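Local structure of MucR Phosphodiesterase (Pseudomonas aeruginosa, 5M1T) at residues R109-D113 and G114-D118; V245-E248 and A249-E252; W70-P73 and Q74-L77; L101-A104 and C105-M108. The protein is an EAL-domain phosphodiesterase with the modified TIM-barrel fold of that family, and holds magnesium ions and the ligand C2E. All coordinates share one frame; numbering follows the deposited sequence.

Interaction 1: R109-D113 and G114-D118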
loop_
_atom_site.group_PDB
_atom_site.type_symbol
_atom_site.label_atom_id
_atom_site.label_comp_id
_atom_site.label_asym_id
_atom_site.label_seq_id
_atom_site.Cartn_x
_atom_site.Cartn_y
_atom_site.Cartn_z
ATOM N N ARG A 109 -6.049 23.539 -10.767
ATOM C CA ARG A 109 -7.183 23.940 -11.574
ATOM C C ARG A 109 -7.295 25.467 -11.656
ATOM O O ARG A 109 -7.374 26.018 -12.734
ATOM C CB ARG A 109 -8.457 23.332 -11.009
ATOM C CG ARG A 109 -9.725 23.563 -11.824
ATOM C CD ARG A 109 -9.752 22.800 -13.142
ATOM N NE ARG A 109 -9.320 23.625 -14.258
ATOM C CZ ARG A 109 -8.777 23.167 -15.392
ATOM N NH1 ARG A 109 -8.554 21.869 -15.570
ATOM N NH2 ARG A 109 -8.427 24.021 -16.358
ATOM N N LEU A 110 -7.303 26.127 -10.508
ATOM C CA LEU A 110 -7.384 27.580 -10.422
ATOM C C LEU A 110 -6.271 28.275 -11.253
ATOM O O LEU A 110 -6.519 29.182 -12.072
ATOM C CB LEU A 110 -7.318 27.987 -8.949
ATOM C CG LEU A 110 -7.524 29.445 -8.541
ATOM C CD1 LEU A 110 -8.780 30.014 -9.174
ATOM C CD2 LEU A 110 -7.710 29.586 -7.040
ATOM N N TRP A 111 -5.046 27.803 -11.074
ATOM C CA TRP A 111 -3.922 28.286 -11.847
ATOM C C TRP A 111 -4.064 28.058 -13.328
ATOM O O TRP A 111 -3.694 28.937 -14.103
ATOM C CB TRP A 111 -2.623 27.629 -11.391
ATOM C CG TRP A 111 -2.117 28.159 -10.090
ATOM C CD1 TRP A 111 -2.314 29.410 -9.592
ATOM C CD2 TRP A 111 -1.295 27.465 -9.136
ATOM N NE1 TRP A 111 -1.672 29.538 -8.387
ATOM C CE2 TRP A 111 -1.044 28.360 -8.081
ATOM C CE3 TRP A 111 -0.756 26.170 -9.075
ATOM C CZ2 TRP A 111 -0.266 28.019 -6.973
ATOM C CZ3 TRP A 111 0.015 25.826 -7.984
ATOM C CH2 TRP A 111 0.251 26.753 -6.939
ATOM N N LEU A 112 -4.509 26.868 -13.732
ATOM C CA LEU A 112 -4.716 26.596 -15.158
ATOM C C LEU A 112 -5.764 27.563 -15.747
ATOM O O LEU A 112 -5.618 28.071 -16.866
ATOM C CB LEU A 112 -5.152 25.152 -15.391
ATOM C CG LEU A 112 -4.098 24.066 -15.263
ATOM C CD1 LEU A 112 -4.775 22.709 -15.222
ATOM C CD2 LEU A 112 -3.124 24.113 -16.412
ATOM N N ASP A 113 -6.806 27.825 -14.981
ATOM C CA ASP A 113 -7.859 28.722 -15.426
ATOM C C ASP A 113 -7.372 30.180 -15.404
ATOM O O ASP A 113 -7.988 31.042 -15.973
ATOM C CB ASP A 113 -9.102 28.542 -14.549
ATOM C CG ASP A 113 -9.749 27.130 -14.692
ATOM O OD1 ASP A 113 -9.782 26.568 -15.841
ATOM O OD2 ASP A 113 -10.235 26.576 -13.661
ATOM N N GLY A 114 -6.281 30.445 -14.692
ATOM C CA GLY A 114 -5.655 31.760 -14.660
ATOM C C GLY A 114 -4.570 31.870 -15.727
ATOM O O GLY A 114 -3.886 32.887 -15.849
ATOM N N GLY A 115 -4.410 30.815 -16.511
ATOM C CA GLY A 115 -3.585 30.888 -17.699
ATOM C C GLY A 115 -2.172 30.386 -17.506
ATOM O O GLY A 115 -1.340 30.657 -18.330
ATOM N N HIS A 116 -1.894 29.642 -16.438
ATOM C CA HIS A 116 -0.560 29.056 -16.252
ATOM C C HIS A 116 -0.495 27.641 -16.790
ATOM O O HIS A 116 -0.340 26.669 -16.058
ATOM C CB HIS A 116 -0.144 29.144 -14.789
ATOM C CG HIS A 116 -0.294 30.518 -14.226
ATOM N ND1 HIS A 116 0.641 31.510 -14.434
ATOM C CD2 HIS A 116 -1.295 31.088 -13.518
ATOM C CE1 HIS A 116 0.229 32.633 -13.861
ATOM N NE2 HIS A 116 -0.945 32.403 -13.303
ATOM N N ALA A 117 -0.538 27.566 -18.109
ATOM C CA ALA A 117 -0.676 26.319 -18.871
ATOM C C ALA A 117 0.470 25.327 -18.779
ATOM O O ALA A 117 0.288 24.133 -19.072
ATOM C CB ALA A 117 -0.877 26.675 -20.340
ATOM N N ASP A 118 1.654 25.801 -18.429
ATOM C CA ASP A 118 2.801 24.906 -18.423
ATOM C C ASP A 118 3.277 24.626 -17.002
ATOM O O ASP A 118 4.459 24.369 -16.785
ATOM C CB ASP A 118 3.930 25.474 -19.298
ATOM C CG ASP A 118 3.505 25.646 -20.784
ATOM O OD1 ASP A 118 2.409 25.163 -21.189
ATOM O OD2 ASP A 118 4.271 26.271 -21.560
#
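Trp111 O receives the backbone NH of His116 in a nearly straight bond (N to O 3.0 Å, N-H...O 166°), while Gly115 N donates to Leu112 O at 3.0 Å. Together they form a Schellman motif, the classic way of ending a helix: Gly115 leaves helical geometry with a positive phi of 97°, and two NH groups beyond the helix bond back into its last turn. Packing is tightest around Trp111 O. The His116 ring turns an edge to it, with CD2 3.3 Å from that oxygen. The indole and imidazole planes stand at 84° in an oblique pairing, the indole itself being buried. The solvent side lies at Asp113, Gly114 and Ala117. Leu112 CD2 touches His116 O only lightly, at 3.8 Å, but the side chain packs on the loop at Leu148 and His152, and CD1 lies over one face of the Arg109 guanidinium. Arg109 grips exposed Asp113 side-on, NE to OD2 at 3.1 Å and NH2 to OD1 at 2.9 Å, both nitrogens coming from above the carboxylate plane. The motif thus closes helix 93-113 and leads into strand 120-124, with Trp111 set edge-to-face against Trp119 and against Tyr50 of strand 46-55.

Interaction 2: V245-E248 and A249-E252. With C2E (9,9'-[(2R,3R,3aS,5S,7aR,9R,10R,10aS,12S,14aR)-3,5,10,12-tetrahydroxy-5,12-dioxidooctahydro-2H,7H-difuro[3,2-d:3',2'-j][1,3,7,9,2,8]tetraoxadiphosphacyclododecine-2,9-diyl]bis(2-amino-1,9-dihydro-6H-purin-6-one)), chain C.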
loop_
_atom_site.group_PDB
_atom_site.type_symbol
_atom_site.label_atom_id
_atom_site.label_comp_id
_atom_site.label_asym_id
_atom_site.label_seq_id
_atom_site.Cartn_x
_atom_site.Cartn_y
_atom_site.Cartn_z
ATOM N N VAL A 245 18.846 23.771 -3.889
ATOM C CA VAL A 245 19.793 24.717 -4.461
ATOM C C VAL A 245 19.718 26.007 -3.680
ATOM O O VAL A 245 18.701 26.718 -3.733
ATOM C CB VAL A 245 19.479 24.971 -5.955
ATOM C CG1 VAL A 245 20.446 25.980 -6.583
ATOM C CG2 VAL A 245 19.526 23.646 -6.721
ATOM N N GLU A 246 20.792 26.295 -2.955
ATOM C CA GLU A 246 20.891 27.497 -2.131
ATOM C C GLU A 246 21.899 28.539 -2.589
ATOM O O GLU A 246 21.795 29.669 -2.176
ATOM C CB GLU A 246 21.255 27.111 -0.698
ATOM C CG GLU A 246 20.225 26.210 -0.050
ATOM C CD GLU A 246 20.570 25.761 1.357
ATOM O OE1 GLU A 246 21.785 25.694 1.703
ATOM O OE2 GLU A 246 19.597 25.449 2.094
ATOM N N THR A 247 22.887 28.185 -3.403
ATOM C CA THR A 247 23.931 29.133 -3.743
ATOM C C THR A 247 24.075 29.275 -5.254
ATOM O O THR A 247 23.722 28.370 -6.008
ATOM C CB THR A 247 25.294 28.704 -3.161
ATOM O OG1 THR A 247 25.808 27.585 -3.889
ATOM C CG2 THR A 247 25.170 28.320 -1.722
ATOM N N GLU A 248 24.642 30.396 -5.683
ATOM C CA GLU A 248 24.900 30.631 -7.109
ATOM C C GLU A 248 25.818 29.573 -7.691
ATOM O O GLU A 248 25.599 29.127 -8.820
ATOM C CB GLU A 248 25.482 32.023 -7.353
ATOM C CG GLU A 248 24.543 33.129 -6.870
ATOM C CD GLU A 248 24.736 34.479 -7.549
ATOM O OE1 GLU A 248 25.900 34.874 -7.781
ATOM O OE2 GLU A 248 23.712 35.151 -7.859
ATOM N N ALA A 249 26.824 29.156 -6.931
ATOM C CA ALA A 249 27.782 28.176 -7.436
ATOM C C ALA A 249 27.184 26.786 -7.622
ATOM O O ALA A 249 27.513 26.103 -8.586
ATOM C CB ALA A 249 29.022 28.136 -6.547
ATOM N N GLN A 250 26.304 26.363 -6.718
ATOM C CA GLN A 250 25.503 25.142 -6.926
ATOM C C GLN A 250 24.664 25.232 -8.205
ATOM O O GLN A 250 24.625 24.292 -9.023
ATOM C CB GLN A 250 24.575 24.888 -5.734
ATOM C CG GLN A 250 25.293 24.431 -4.463
ATOM C CD GLN A 250 24.422 24.600 -3.215
ATOM O OE1 GLN A 250 23.413 25.256 -3.284
ATOM N NE2 GLN A 250 24.794 23.971 -2.097
ATOM N N GLN A 251 23.978 26.353 -8.362
ATOM C CA GLN A 251 23.158 26.599 -9.546
ATOM C C GLN A 251 23.981 26.457 -10.809
ATOM O O GLN A 251 23.602 25.752 -11.721
ATOM C CB GLN A 251 22.567 28.012 -9.479
ATOM C CG GLN A 251 21.819 28.406 -10.731
ATOM C CD GLN A 251 21.189 29.772 -10.651
ATOM O OE1 GLN A 251 21.808 30.723 -10.177
ATOM N NE2 GLN A 251 19.954 29.889 -11.157
ATOM N N GLU A 252 25.111 27.136 -10.856
ATOM C CA GLU A 252 26.002 27.095 -12.027
ATOM C C GLU A 252 26.507 25.688 -12.282
ATOM O O GLU A 252 26.489 25.226 -13.407
ATOM C CB GLU A 252 27.190 28.046 -11.851
ATOM C CG GLU A 252 28.081 28.180 -13.085
ATOM C CD GLU A 252 29.124 27.047 -13.237
ATOM O OE1 GLU A 252 29.594 26.462 -12.227
ATOM O OE2 GLU A 252 29.511 26.721 -14.392
HETATM P P1 C2E C . 10.862 16.485 0.328
HETATM O O2P C2E C . 9.853 15.756 -0.515
HETATM O O1P C2E C . 12.311 16.166 0.020
HETATM O "O5'" C2E C . 10.594 18.045 0.137
HETATM C "C5'" C2E C . 11.663 18.951 -0.026
HETATM C "C4'" C2E C . 12.097 19.527 1.302
HETATM O "O4'" C2E C . 13.304 20.283 1.092
HETATM C "C3'" C2E C . 11.081 20.499 1.877
HETATM O "O3'" C2E C . 11.141 20.435 3.301
HETATM C "C2'" C2E C . 11.575 21.856 1.426
HETATM O "O2'" C2E C . 11.154 22.922 2.277
HETATM C "C1'" C2E C . 13.076 21.624 1.531
HETATM N N9 C2E C . 13.877 22.529 0.708
HETATM C C8 C2E C . 13.622 22.921 -0.551
HETATM N N7 C2E C . 14.595 23.751 -0.985
HETATM C C5 C2E C . 15.491 23.879 0.004
HETATM C C6 C2E C . 16.751 24.604 0.200
HETATM O O6 C2E C . 17.220 25.305 -0.725
HETATM N N1 C2E C . 17.363 24.468 1.387
HETATM C C2 C2E C . 16.856 23.707 2.384
HETATM N N2 C2E C . 17.515 23.613 3.562
HETATM N N3 C2E C . 15.712 23.009 2.264
HETATM C C4 C2E C . 15.007 23.072 1.119
HETATM P P11 C2E C . 9.794 20.337 4.173
HETATM O O21 C2E C . 8.764 21.282 3.577
HETATM O O11 C2E C . 10.105 20.728 5.579
HETATM O O5A C2E C . 9.270 18.831 4.054
HETATM C C5A C2E C . 10.116 17.774 4.514
HETATM C C4A C2E C . 9.582 16.445 4.024
HETATM O O4A C2E C . 8.248 16.240 4.478
HETATM C C3A C2E C . 9.455 16.380 2.524
HETATM O O3A C2E C . 10.689 16.105 1.885
HETATM C C2A C2E C . 8.442 15.283 2.328
HETATM O O2A C2E C . 9.034 13.997 2.452
HETATM C C1A C2E C . 7.521 15.480 3.506
HETATM N N91 C2E C . 6.278 16.185 3.079
HETATM C C81 C2E C . 6.061 17.510 2.939
HETATM N N71 C2E C . 4.777 17.750 2.561
HETATM C C51 C2E C . 4.173 16.552 2.461
HETATM C C61 C2E C . 2.832 16.060 2.101
HETATM O O61 C2E C . 1.932 16.864 1.775
HETATM N N11 C2E C . 2.622 14.733 2.124
HETATM C C21 C2E C . 3.599 13.860 2.456
HETATM N N21 C2E C . 3.333 12.543 2.462
HETATM N N31 C2E C . 4.852 14.233 2.796
HETATM C C41 C2E C . 5.169 15.540 2.797
HETATM O O HOH W 1 23.482 24.233 0.482
HETATM O O HOH W 2 24.548 30.943 -10.919
#
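A single side-chain oxygen, Gln250 OE1, turns back from the first turn of a helix to accept two successive backbone NH groups that precede it, Glu246 N at 2.8 Å and Thr247 N at 3.0 Å. This is a capping box at the start of helix 248-257. Thr247 is the N-cap, and its OG1 in turn accepts the NH of Gln250 (OG1 to N 3.1 Å, N-H...O 167°). With chi1 at 73°, OG1 sits between the backbone N and the carbonyl carbon, where it faces the opening turn. The two side chains cross at about a right angle. Glu246 N meets OE1 almost head-on to the C=O, whereas Thr247 N arrives from above the amide plane; together with a water on NE2, these bonds would hold the Gln250 amide in one rotation. NE2 donates to that water, which itself donates to Glu246 OE1. The water thus links the cap to Glu246, a residue of the ligand pocket. Val245 is backbone-bonded to Gln263 of strand 261-263 and to Leu266. The other carboxylate oxygen, Glu246 OE2, accepts from N1 of C2E in a short bond (2.5 Å) and, weakly, from its amino N2 at 3.1 Å.

Interaction 3: W70-P73 and Q74-L77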
loop_
_atom_site.group_PDB
_atom_site.type_symbol
_atom_site.label_atom_id
_atom_site.label_comp_id
_atom_site.label_asym_id
_atom_site.label_seq_id
_atom_site.Cartn_x
_atom_site.Cartn_y
_atom_site.Cartn_z
ATOM N N TRP A 70 2.005 23.338 9.242
ATOM C CA TRP A 70 0.991 23.373 10.291
ATOM C C TRP A 70 1.120 24.700 11.050
ATOM O O TRP A 70 2.108 24.939 11.744
ATOM C CB TRP A 70 1.156 22.129 11.178
ATOM C CG TRP A 70 0.196 21.975 12.329
ATOM C CD1 TRP A 70 -0.914 22.706 12.589
ATOM C CD2 TRP A 70 0.275 20.981 13.353
ATOM N NE1 TRP A 70 -1.535 22.235 13.724
ATOM C CE2 TRP A 70 -0.822 21.168 14.206
ATOM C CE3 TRP A 70 1.171 19.940 13.619
ATOM C CZ2 TRP A 70 -1.052 20.357 15.332
ATOM C CZ3 TRP A 70 0.934 19.118 14.731
ATOM C CH2 TRP A 70 -0.166 19.341 15.574
ATOM N N GLU A 71 0.154 25.583 10.853
ATOM C CA GLU A 71 0.084 26.825 11.612
ATOM C C GLU A 71 -0.479 26.524 12.982
ATOM O O GLU A 71 -1.685 26.470 13.177
ATOM C CB GLU A 71 -0.825 27.856 10.949
ATOM C CG GLU A 71 -0.411 28.243 9.552
ATOM C CD GLU A 71 -1.424 29.166 8.893
ATOM O OE1 GLU A 71 -2.645 29.098 9.245
ATOM O OE2 GLU A 71 -0.984 29.960 8.037
ATOM N N HIS A 72 0.421 26.362 13.936
ATOM C CA HIS A 72 0.020 26.042 15.291
ATOM C C HIS A 72 -0.180 27.302 16.166
ATOM O O HIS A 72 0.690 28.171 16.239
ATOM C CB HIS A 72 1.025 25.079 15.922
ATOM C CG HIS A 72 0.485 24.371 17.113
ATOM N ND1 HIS A 72 0.445 24.948 18.365
ATOM C CD2 HIS A 72 -0.100 23.158 17.238
ATOM C CE1 HIS A 72 -0.108 24.107 19.219
ATOM N NE2 HIS A 72 -0.451 23.016 18.561
ATOM N N PRO A 73 -1.339 27.396 16.843
ATOM C CA PRO A 73 -1.606 28.612 17.614
ATOM C C PRO A 73 -0.558 28.896 18.724
ATOM O O PRO A 73 -0.236 30.052 18.963
ATOM C CB PRO A 73 -3.014 28.376 18.194
ATOM C CG PRO A 73 -3.220 26.894 18.175
ATOM C CD PRO A 73 -2.376 26.363 17.033
ATOM N N GLN A 74 -0.035 27.869 19.393
ATOM C CA GLN A 74 1.093 28.058 20.320
ATOM C C GLN A 74 2.497 28.045 19.658
ATOM O O GLN A 74 3.263 28.986 19.852
ATOM C CB GLN A 74 1.051 27.016 21.460
ATOM C CG GLN A 74 -0.084 27.195 22.484
ATOM C CD GLN A 74 -1.317 26.339 22.171
ATOM O OE1 GLN A 74 -1.327 25.106 22.396
ATOM N NE2 GLN A 74 -2.367 26.988 21.660
ATOM N N HIS A 75 2.847 26.989 18.915
ATOM C CA HIS A 75 4.208 26.813 18.415
ATOM C C HIS A 75 4.521 27.560 17.116
ATOM O O HIS A 75 5.680 27.717 16.754
ATOM C CB HIS A 75 4.522 25.336 18.240
ATOM C CG HIS A 75 4.194 24.509 19.442
ATOM N ND1 HIS A 75 3.085 23.687 19.503
ATOM C CD2 HIS A 75 4.818 24.385 20.636
ATOM C CE1 HIS A 75 3.037 23.098 20.684
ATOM N NE2 HIS A 75 4.079 23.501 21.389
ATOM N N GLY A 76 3.499 28.045 16.424
ATOM C CA GLY A 76 3.720 28.718 15.144
ATOM C C GLY A 76 3.820 27.707 14.012
ATOM O O GLY A 76 3.365 26.579 14.134
ATOM N N LEU A 77 4.433 28.110 12.918
ATOM C CA LEU A 77 4.463 27.323 11.696
ATOM C C LEU A 77 5.362 26.097 11.799
ATOM O O LEU A 77 6.572 26.198 11.750
ATOM C CB LEU A 77 4.909 28.211 10.548
ATOM C CG LEU A 77 4.536 27.637 9.191
ATOM C CD1 LEU A 77 3.058 27.821 8.916
ATOM C CD2 LEU A 77 5.359 28.310 8.105
#
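His72 and Gly76 exchange two backbone hydrogen bonds, Gly76 N to His72 O at 2.8 Å and His72 N to Gly76 O at 3.0 Å. The His72 imidazole then bonds to the turn between them. Its ND1 accepts the NH of His75 in a nearly straight bond (ND1 to N 3.2 Å, N-H...N 172°) and, weakly, that of Gln74 at 3.1 Å. At the far side of the ring NE2 is hydrogen-bonded to Asp36 OD2, which is consistent with a proton on NE2. CG stands anti to the backbone N (chi1 -162°), which swings the ring over the turn. The whole is a short beta hairpin at the end of strand 61-72: His72 and Gly76, the latter with positive phi, are its antiparallel hydrogen-bonded pair, and Glu71 and Leu77 the next, non-hydrogen-bonded one. Both faces of the imidazole are covered, one by Pro73 CD and the opposite one by His75 ND1, each toward the rim, the two histidine side chains running alongside each other with planes 44° apart. His72 CD2 lies over the rim of one face of the Trp70 indole. On the other side of the hairpin, Leu77 CD1 rests 3.6 Å from Glu71 CG, and both side chains reach strand 46-55, Leu77 at His49 and Glu71 at Val47.

Interaction 4: L101-A104 and C105-M108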
loop_
_atom_site.group_PDB
_atom_site.type_symbol
_atom_site.label_atom_id
_atom_site.label_comp_id
_atom_site.label_asym_id
_atom_site.label_seq_id
_atom_site.Cartn_x
_atom_site.Cartn_y
_atom_site.Cartn_z
ATOM N N LEU A 101 -4.095 16.334 -1.274
ATOM C CA LEU A 101 -4.376 16.045 -2.676
ATOM C C LEU A 101 -5.526 16.903 -3.223
ATOM O O LEU A 101 -5.418 17.456 -4.309
ATOM C CB LEU A 101 -4.717 14.563 -2.829
ATOM C CG LEU A 101 -4.943 14.007 -4.237
ATOM C CD1 LEU A 101 -3.787 14.264 -5.187
ATOM C CD2 LEU A 101 -5.190 12.520 -4.083
ATOM N N ASP A 102 -6.617 16.995 -2.462
ATOM C CA ASP A 102 -7.764 17.844 -2.823
ATOM C C ASP A 102 -7.379 19.312 -3.058
ATOM O O ASP A 102 -7.659 19.852 -4.091
ATOM C CB ASP A 102 -8.805 17.820 -1.708
ATOM C CG ASP A 102 -10.018 18.637 -2.040
ATOM O OD1 ASP A 102 -10.700 18.289 -3.028
ATOM O OD2 ASP A 102 -10.285 19.638 -1.339
ATOM N N GLU A 103 -6.728 19.917 -2.077
ATOM C CA GLU A 103 -6.300 21.313 -2.133
ATOM C C GLU A 103 -5.267 21.569 -3.229
ATOM O O GLU A 103 -5.247 22.636 -3.829
ATOM C CB GLU A 103 -5.705 21.724 -0.769
ATOM C CG GLU A 103 -5.111 23.116 -0.722
ATOM C CD GLU A 103 -6.145 24.246 -0.720
ATOM O OE1 GLU A 103 -7.370 23.996 -0.722
ATOM O OE2 GLU A 103 -5.717 25.411 -0.737
ATOM N N ALA A 104 -4.389 20.606 -3.473
ATOM C CA ALA A 104 -3.397 20.745 -4.528
ATOM C C ALA A 104 -4.105 20.720 -5.884
ATOM O O ALA A 104 -3.765 21.451 -6.811
ATOM C CB ALA A 104 -2.390 19.613 -4.443
ATOM N N CYS A 105 -5.061 19.825 -6.025
ATOM C CA CYS A 105 -5.787 19.731 -7.288
ATOM C C CYS A 105 -6.638 20.964 -7.508
ATOM O O CYS A 105 -6.761 21.441 -8.619
ATOM C CB CYS A 105 -6.636 18.450 -7.360
ATOM S SG CYS A 105 -5.643 16.948 -7.614
ATOM N N ARG A 106 -7.211 21.494 -6.441
ATOM C CA ARG A 106 -8.039 22.698 -6.510
ATOM C C ARG A 106 -7.188 23.851 -6.986
ATOM O O ARG A 106 -7.566 24.611 -7.900
ATOM C CB ARG A 106 -8.614 23.033 -5.143
ATOM C CG ARG A 106 -9.739 24.071 -5.188
ATOM C CD ARG A 106 -10.240 24.490 -3.806
ATOM N NE ARG A 106 -9.192 25.102 -2.990
ATOM C CZ ARG A 106 -8.764 26.371 -3.101
ATOM N NH1 ARG A 106 -9.309 27.215 -3.972
ATOM N NH2 ARG A 106 -7.772 26.811 -2.322
ATOM N N GLN A 107 -6.022 23.973 -6.368
ATOM C CA GLN A 107 -5.098 25.027 -6.703
ATOM C C GLN A 107 -4.590 24.960 -8.145
ATOM O O GLN A 107 -4.506 25.993 -8.824
ATOM C CB GLN A 107 -3.922 25.016 -5.747
ATOM C CG GLN A 107 -3.097 26.269 -5.819
ATOM C CD GLN A 107 -3.907 27.523 -5.480
ATOM O OE1 GLN A 107 -4.540 27.607 -4.425
ATOM N NE2 GLN A 107 -3.894 28.481 -6.373
ATOM N N MET A 108 -4.237 23.765 -8.611
ATOM C CA MET A 108 -3.734 23.627 -9.971
ATOM C C MET A 108 -4.817 24.034 -10.981
ATOM O O MET A 108 -4.548 24.788 -11.932
ATOM C CB MET A 108 -3.235 22.201 -10.219
ATOM C CG MET A 108 -2.479 21.994 -11.536
ATOM S SD MET A 108 -1.080 23.102 -11.899
ATOM C CE MET A 108 -0.108 22.853 -10.481
HETATM O O HOH W 3 -3.521 26.564 -1.818
#
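Glu103 and Arg106, one helical turn apart, run side by side with their charged ends pointing the same way, the carboxylate and guanidinium planes 46° apart. Arg106 presents the edge bearing NE and NH2: NE donates to Glu103 OE1 at 3.1 Å and NH2 to OE2 at 2.9 Å, with a weaker bond from NH2 to OE1 at 3.3 Å. Both main bonds stay near the guanidinium plane. At the acid they differ, since NE approaches OE1 from above the carboxylate whereas NH2 meets OE2 on its syn side, though still tilted. A bend in each chain makes this possible, Glu103 folding at chi2 (73°) and Arg106 at chi3 (61°). Further along the same flank, a water donates to Glu103 OE2 at 2.7 Å and to Gln107 OE1 at 3.0 Å, extending the polar row by another residue. The other flank is apolar and buried. Leu101 CD1 lies 4.1 Å from Cys105 SG, and both side chains pack on Ala142 of helix 135-145; Ala104 and Met108 face strand 120-124 at Ile121. The backbone keeps the regular i to i+4 bonds of helix 93-113, such as Met108 N to Ala104 O at 3.0 Å. This part of the helix is thus polar on one flank and apolar on the other, and its acid is gripped by two guanidinium nitrogens and a water, which would be expected to favour the ionised form of Glu103.

In the fold
Interactions 1 and 4 share helix 93-113, their centres about 12 Å apart: interaction 4 is a mostly buried mid-helix contact between strand 120-124 and helix 135-145, interaction 1 a surface contact at the helix end. Each carries an arginine-acid salt bridge, but only interaction 1 adds a glycine-dependent terminator. Interaction 2, also at the surface, is the reverse case, a helix start held by side-chain capping, and it alone touches C2E directly. Interaction 3, partly buried, replaces helix chemistry with a hairpin knit by a histidine ring. Centres of interactions 2 and 3 lie about 31 Å apart, with the Leu77 side chain of the latter about 9 Å from C2E.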